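Local coordinates for Lmo2125 protein (Listeria monocytogenes serovar 1/2a, PDB 5TU0) that binds maltose as a solute-binding lipoprotein and probably delivers it to a membrane transporter for sugar uptake, at residues Pro110-Thr115 and Thr308-Ala313; Thr303-Thr308 and Lys324-Thr329. The protein carries 2 engineered substitutions. All coordinates share one frame; numbering follows the deposited sequence. Where two conformers were deposited one is given.

In the fold
The centre of interaction 1 lies about 10 Å, and that of interaction 2 about 17 Å, from the centre of the chain, with about 9 Å between the two contact centres. Thr308, the last residue of helix 298-308, belongs to both, and the chain runs on from it into strand 311-312. Two apolar contacts join them directly: Leu304 CD2 is 3.7 Å from Ile112 CG1, and Val311 CG2 is 4.0 Å from Thr329 CG2. Interaction 1 borders the sugar site, since Glu114 touches both glucose units of the bound maltose and the side chain of Glu310 is about 8 Å from one. Interaction 2 joins helix 298-308 to helix 327-336, against Pro312 and Val311.

Interaction 1 (Pro110-Thr115 and Thr308-Ala313); sequences PAIIET and TNEVPA
Ile113 and Val311 meet through their CG1 branches, 3.5 Å apart. The Ile113 torsion (chi1 59°) sets CG1 between the backbone N and the carbonyl carbon, and Val311 brings up the branch that lies anti to its own N. Next to them, Ala313 CB packs against Pro110, 3.7 Å from its CB. Ile112 and Glu310 touch on another side: CD1 and CG2 of the isoleucine lie 3.4 and 3.5 Å from OE1, an apolar flank to the carboxylate.

The backbones pair antiparallel but skewed, their directions 131° apart, with Ile112 and Pro312 as a non-hydrogen-bonded pair whose side chains diverge. Ile113 N donates to Val311 O at 2.9 Å, nearly straight at 164°. Ala313 N reaches Ala111 O at 3.1 Å from above the carbonyl plane, and that oxygen also takes a bond from Gln301 NE2. Residues 311-312 form a short, weakly bonded strand beside strand 105-121, which also pairs with strand 272-278, where Ala111 and Ile112 both face Lys274 in a classic beta bulge. The length of strand 105-121, with Glu114 at the sugar, is consistent with its crossing between the lobes, as in other solute-binding proteins.

One water extends the backbone pairing, linking Ile113 O to Val311 N; a second donates to both Glu310 OE1, at 2.8 Å, and OE1 of the maltose-contacting Glu114. Tyr19 OH bonds to Glu310 OE2, while Lys274 makes a long, weak ion pair with OE1. Further out, the Thr308 hydroxyl accepts from Glu310 N in an ST turn, and Val332 and Ile333 of helix 327-336 pack on Val311.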
loop_
_atom_site.group_PDB
_atom_site.type_symbol
_atom_site.label_atom_id
_atom_site.label_comp_id
_atom_site.label_asym_id
_atom_site.label_seq_id
_atom_site.Cartn_x
_atom_site.Cartn_y
_atom_site.Cartn_z
ATOM N N PRO A 110 -10.159 -9.562 -3.798
ATOM C CA PRO A 110 -8.764 -9.349 -3.385
ATOM C C PRO A 110 -7.812 -10.404 -3.910
ATOM O O PRO A 110 -8.139 -11.603 -3.866
ATOM C CB PRO A 110 -8.824 -9.428 -1.858
ATOM C CG PRO A 110 -10.222 -9.162 -1.512
ATOM C CD PRO A 110 -11.077 -9.584 -2.651
ATOM N N ALA A 111 -6.637 -9.954 -4.365
ATOM C CA ALA A 111 -5.654 -10.822 -4.967
ATOM C C ALA A 111 -4.225 -10.701 -4.412
ATOM O O ALA A 111 -3.524 -11.717 -4.298
ATOM C CB ALA A 111 -5.634 -10.551 -6.454
ATOM N N ILE A 112 -3.799 -9.473 -4.085
ATOM C CA ILE A 112 -2.452 -9.201 -3.627
ATOM C C ILE A 112 -2.508 -8.237 -2.463
ATOM O O ILE A 112 -3.293 -7.300 -2.486
ATOM C CB ILE A 112 -1.618 -8.549 -4.751
ATOM C CG1 ILE A 112 -1.411 -9.540 -5.913
ATOM C CG2 ILE A 112 -0.262 -8.056 -4.238
ATOM C CD1 ILE A 112 -0.712 -8.947 -7.118
ATOM N N ILE A 113 -1.685 -8.475 -1.448
ATOM C CA ILE A 113 -1.598 -7.554 -0.318
ATOM C C ILE A 113 -0.190 -7.015 -0.254
ATOM O O ILE A 113 0.743 -7.667 -0.672
ATOM C CB ILE A 113 -1.955 -8.191 1.052
ATOM C CG1 ILE A 113 -1.038 -9.391 1.384
ATOM C CG2 ILE A 113 -3.423 -8.595 1.060
ATOM C CD1 ILE A 113 -0.950 -9.722 2.865
ATOM N N GLU A 114 -0.061 -5.800 0.246
ATOM C CA GLU A 114 1.244 -5.214 0.465
ATOM C C GLU A 114 1.159 -4.088 1.470
ATOM O O GLU A 114 0.104 -3.511 1.669
ATOM C CB GLU A 114 1.894 -4.735 -0.835
ATOM C CG GLU A 114 1.127 -3.707 -1.628
ATOM C CD GLU A 114 1.969 -3.080 -2.734
ATOM O OE1 GLU A 114 3.065 -3.622 -3.071
ATOM O OE2 GLU A 114 1.543 -2.025 -3.255
ATOM N N THR A 115 2.272 -3.824 2.133
ATOM C CA THR A 115 2.336 -2.736 3.069
ATOM C C THR A 115 3.807 -2.436 3.278
ATOM O O THR A 115 4.681 -3.165 2.778
ATOM C CB THR A 115 1.641 -3.064 4.415
ATOM O OG1 THR A 115 1.581 -1.885 5.228
ATOM C CG2 THR A 115 2.373 -4.149 5.187
ATOM N N THR A 308 5.558 -14.342 -9.294
ATOM C CA THR A 308 5.811 -12.896 -9.102
ATOM C C THR A 308 6.349 -12.459 -7.758
ATOM O O THR A 308 6.785 -11.330 -7.639
ATOM C CB THR A 308 4.483 -12.129 -9.281
ATOM O OG1 THR A 308 3.583 -12.482 -8.221
ATOM C CG2 THR A 308 3.842 -12.456 -10.620
ATOM N N ASN A 309 6.302 -13.339 -6.761
ATOM C CA ASN A 309 6.704 -13.027 -5.385
ATOM C C ASN A 309 5.772 -12.010 -4.705
ATOM O O ASN A 309 6.101 -11.504 -3.644
ATOM C CB ASN A 309 8.188 -12.593 -5.258
ATOM C CG ASN A 309 9.157 -13.757 -5.383
ATOM O OD1 ASN A 309 10.320 -13.633 -5.028
ATOM N ND2 ASN A 309 8.683 -14.889 -5.871
ATOM N N GLU A 310 4.612 -11.737 -5.302
ATOM C CA GLU A 310 3.641 -10.850 -4.664
ATOM C C GLU A 310 2.830 -11.677 -3.686
ATOM O O GLU A 310 2.458 -12.804 -3.979
ATOM C CB GLU A 310 2.803 -10.117 -5.703
ATOM C CG GLU A 310 3.696 -9.190 -6.526
ATOM C CD GLU A 310 2.945 -8.146 -7.296
ATOM O OE1 GLU A 310 2.212 -7.375 -6.669
ATOM O OE2 GLU A 310 3.128 -8.064 -8.522
ATOM N N VAL A 311 2.576 -11.113 -2.513
ATOM C CA VAL A 311 1.904 -11.824 -1.443
ATOM C C VAL A 311 0.413 -12.009 -1.703
ATOM O O VAL A 311 -0.302 -11.032 -1.906
ATOM C CB VAL A 311 2.121 -11.117 -0.095
ATOM C CG1 VAL A 311 1.452 -11.891 1.023
ATOM C CG2 VAL A 311 3.621 -10.966 0.161
ATOM N N PRO A 312 -0.063 -13.264 -1.682
ATOM C CA PRO A 312 -1.480 -13.515 -1.946
ATOM C C PRO A 312 -2.447 -13.007 -0.887
ATOM O O PRO A 312 -2.133 -13.021 0.299
ATOM C CB PRO A 312 -1.585 -15.049 -1.983
ATOM C CG PRO A 312 -0.205 -15.564 -2.032
ATOM C CD PRO A 312 0.704 -14.509 -1.501
ATOM N N ALA A 313 -3.635 -12.620 -1.340
ATOM C CA ALA A 313 -4.727 -12.201 -0.469
ATOM C C ALA A 313 -5.400 -13.429 0.142
ATOM O O ALA A 313 -5.760 -13.423 1.312
ATOM C CB ALA A 313 -5.744 -11.390 -1.248
HETATM O O HOH W 1 3.162 -8.235 -2.226
HETATM O O HOH W 2 2.930 -6.426 -4.136
#

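Interaction 2 (Thr303-Thr308 and Lys324-Thr329); sequences TLYDMT and KNDELT
Lys324 and Tyr305 open the contact: the lysine CG lies 3.7 Å from CE2 of the ring, the two side chains lying side by side and pointing in opposite senses. Beyond CG the lysine chain bends at chi2 (-57°). Its NZ stays 4.6 Å from Asp306 OD1, so the opposite charges are near without pairing, at an exposed margin.

Asp326 follows as the N-cap of helix 327-336. Its CB sits 3.6 Å from Tyr305 OH, and its OD2 accepts a weak capping bond from Thr329 N at 3.3 Å.

Thr329, one turn into that helix, meets Tyr305 tip to tip. Tyr305 CG is anti to the backbone N (chi1 178°), and the ring ends with OH at Thr329. The Thr329 OG1 atom lies in the ring plane at its edge, 2.6 Å from Tyr305 OH, a short hydrogen bond, while Thr329 CG2 stands 3.7 Å from Tyr305 CE1. Ala321 of helix 315-323 touches both side chains, and Pro312 packs on the tyrosine.

The polar link between the two helices is therefore a bond between two uncharged hydroxyls on buried residues. Thr329 OG1 has Asp326 OD2 within reach as well, at 2.9 Å, and this nearby carboxylate would probably polarise the hydroxyl pair.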
loop_
_atom_site.group_PDB
_atom_site.type_symbol
_atom_site.label_atom_id
_atom_site.label_comp_id
_atom_site.label_asym_id
_atom_site.label_seq_id
_atom_site.Cartn_x
_atom_site.Cartn_y
_atom_site.Cartn_z
ATOM N N THR A 303 0.213 -20.083 -7.394
ATOM C CA THR A 303 0.966 -19.891 -8.647
ATOM C C THR A 303 1.362 -18.403 -8.801
ATOM O O THR A 303 2.474 -18.093 -9.235
ATOM C CB THR A 303 0.171 -20.351 -9.876
ATOM O OG1 THR A 303 -0.137 -21.745 -9.735
ATOM C CG2 THR A 303 0.960 -20.129 -11.155
ATOM N N LEU A 304 0.461 -17.498 -8.433
ATOM C CA LEU A 304 0.781 -16.059 -8.502
ATOM C C LEU A 304 2.046 -15.768 -7.701
ATOM O O LEU A 304 2.967 -15.116 -8.198
ATOM C CB LEU A 304 -0.368 -15.195 -7.971
ATOM C CG LEU A 304 -0.098 -13.680 -7.919
ATOM C CD1 LEU A 304 0.065 -13.098 -9.312
ATOM C CD2 LEU A 304 -1.216 -12.981 -7.161
ATOM N N TYR A 305 2.092 -16.256 -6.465
ATOM C CA TYR A 305 3.259 -16.036 -5.613
ATOM C C TYR A 305 4.508 -16.685 -6.199
ATOM O O TYR A 305 5.601 -16.114 -6.165
ATOM C CB TYR A 305 3.029 -16.563 -4.194
ATOM C CG TYR A 305 4.249 -16.369 -3.320
ATOM C CD1 TYR A 305 4.555 -15.114 -2.800
ATOM C CD2 TYR A 305 5.114 -17.426 -3.041
ATOM C CE1 TYR A 305 5.682 -14.913 -2.025
ATOM C CE2 TYR A 305 6.245 -17.231 -2.260
ATOM C CZ TYR A 305 6.512 -15.963 -1.751
ATOM O OH TYR A 305 7.618 -15.745 -0.973
ATOM N N ASP A 306 4.339 -17.893 -6.722
ATOM C CA ASP A 306 5.449 -18.598 -7.324
ATOM C C ASP A 306 6.066 -17.819 -8.491
ATOM O O ASP A 306 7.280 -17.784 -8.627
ATOM C CB ASP A 306 5.001 -19.987 -7.819
ATOM C CG ASP A 306 4.746 -20.985 -6.685
ATOM O OD1 ASP A 306 5.201 -20.773 -5.546
ATOM O OD2 ASP A 306 4.110 -22.027 -6.948
ATOM N N MET A 307 5.217 -17.186 -9.289
ATOM C CA MET A 307 5.637 -16.453 -10.476
ATOM C C MET A 307 6.150 -15.033 -10.255
ATOM O O MET A 307 7.083 -14.588 -10.925
ATOM C CB MET A 307 4.436 -16.367 -11.420
ATOM C CG MET A 307 4.031 -17.714 -11.978
ATOM S SD MET A 307 5.309 -18.351 -13.062
ATOM C CE MET A 307 5.163 -17.236 -14.452
ATOM N N THR A 308 5.558 -14.342 -9.294
ATOM C CA THR A 308 5.811 -12.896 -9.102
ATOM C C THR A 308 6.349 -12.459 -7.758
ATOM O O THR A 308 6.785 -11.330 -7.639
ATOM C CB THR A 308 4.483 -12.129 -9.281
ATOM O OG1 THR A 308 3.583 -12.482 -8.221
ATOM C CG2 THR A 308 3.842 -12.456 -10.620
ATOM N N LYS A 324 7.528 -20.540 2.736
ATOM C CA LYS A 324 8.714 -20.475 1.843
ATOM C C LYS A 324 9.866 -19.778 2.550
ATOM O O LYS A 324 10.998 -19.818 2.084
ATOM C CB LYS A 324 8.432 -19.722 0.536
ATOM C CG LYS A 324 7.283 -20.251 -0.312
ATOM C CD LYS A 324 7.432 -21.699 -0.717
ATOM C CE LYS A 324 6.264 -22.099 -1.598
ATOM N NZ LYS A 324 6.338 -23.531 -1.990
ATOM N N ASN A 325 9.542 -19.093 3.643
ATOM C CA ASN A 325 10.518 -18.428 4.492
ATOM C C ASN A 325 11.359 -17.358 3.767
ATOM O O ASN A 325 12.564 -17.256 3.985
ATOM C CB ASN A 325 11.404 -19.477 5.192
ATOM C CG ASN A 325 12.138 -18.912 6.392
ATOM O OD1 ASN A 325 11.726 -17.909 6.969
ATOM N ND2 ASN A 325 13.224 -19.556 6.778
ATOM N N ASP A 326 10.710 -16.575 2.902
ATOM C CA ASP A 326 11.347 -15.457 2.209
ATOM C C ASP A 326 11.158 -14.237 3.118
ATOM O O ASP A 326 10.038 -13.964 3.572
ATOM C CB ASP A 326 10.682 -15.183 0.865
ATOM C CG ASP A 326 11.218 -13.935 0.202
ATOM O OD1 ASP A 326 12.452 -13.822 0.064
ATOM O OD2 ASP A 326 10.417 -13.048 -0.157
ATOM N N GLU A 327 12.226 -13.486 3.354
ATOM C CA GLU A 327 12.128 -12.377 4.295
ATOM C C GLU A 327 11.120 -11.295 3.932
ATOM O O GLU A 327 10.382 -10.853 4.797
ATOM C CB GLU A 327 13.493 -11.770 4.576
ATOM C CG GLU A 327 14.437 -12.794 5.178
ATOM C CD GLU A 327 15.700 -12.190 5.731
ATOM O OE1 GLU A 327 15.821 -10.953 5.736
ATOM O OE2 GLU A 327 16.567 -12.965 6.178
ATOM N N LEU A 328 11.084 -10.872 2.671
ATOM C CA LEU A 328 10.151 -9.812 2.268
ATOM C C LEU A 328 8.711 -10.273 2.469
ATOM O O LEU A 328 7.878 -9.545 3.019
ATOM C CB LEU A 328 10.379 -9.376 0.818
ATOM C CG LEU A 328 9.402 -8.301 0.305
ATOM C CD1 LEU A 328 9.477 -7.034 1.160
ATOM C CD2 LEU A 328 9.656 -8.005 -1.169
ATOM N N THR A 329 8.443 -11.497 2.043
ATOM C CA THR A 329 7.127 -12.098 2.185
ATOM C C THR A 329 6.712 -12.197 3.647
ATOM O O THR A 329 5.587 -11.829 3.985
ATOM C CB THR A 329 7.090 -13.497 1.566
ATOM O OG1 THR A 329 7.534 -13.416 0.203
ATOM C CG2 THR A 329 5.675 -14.072 1.627
#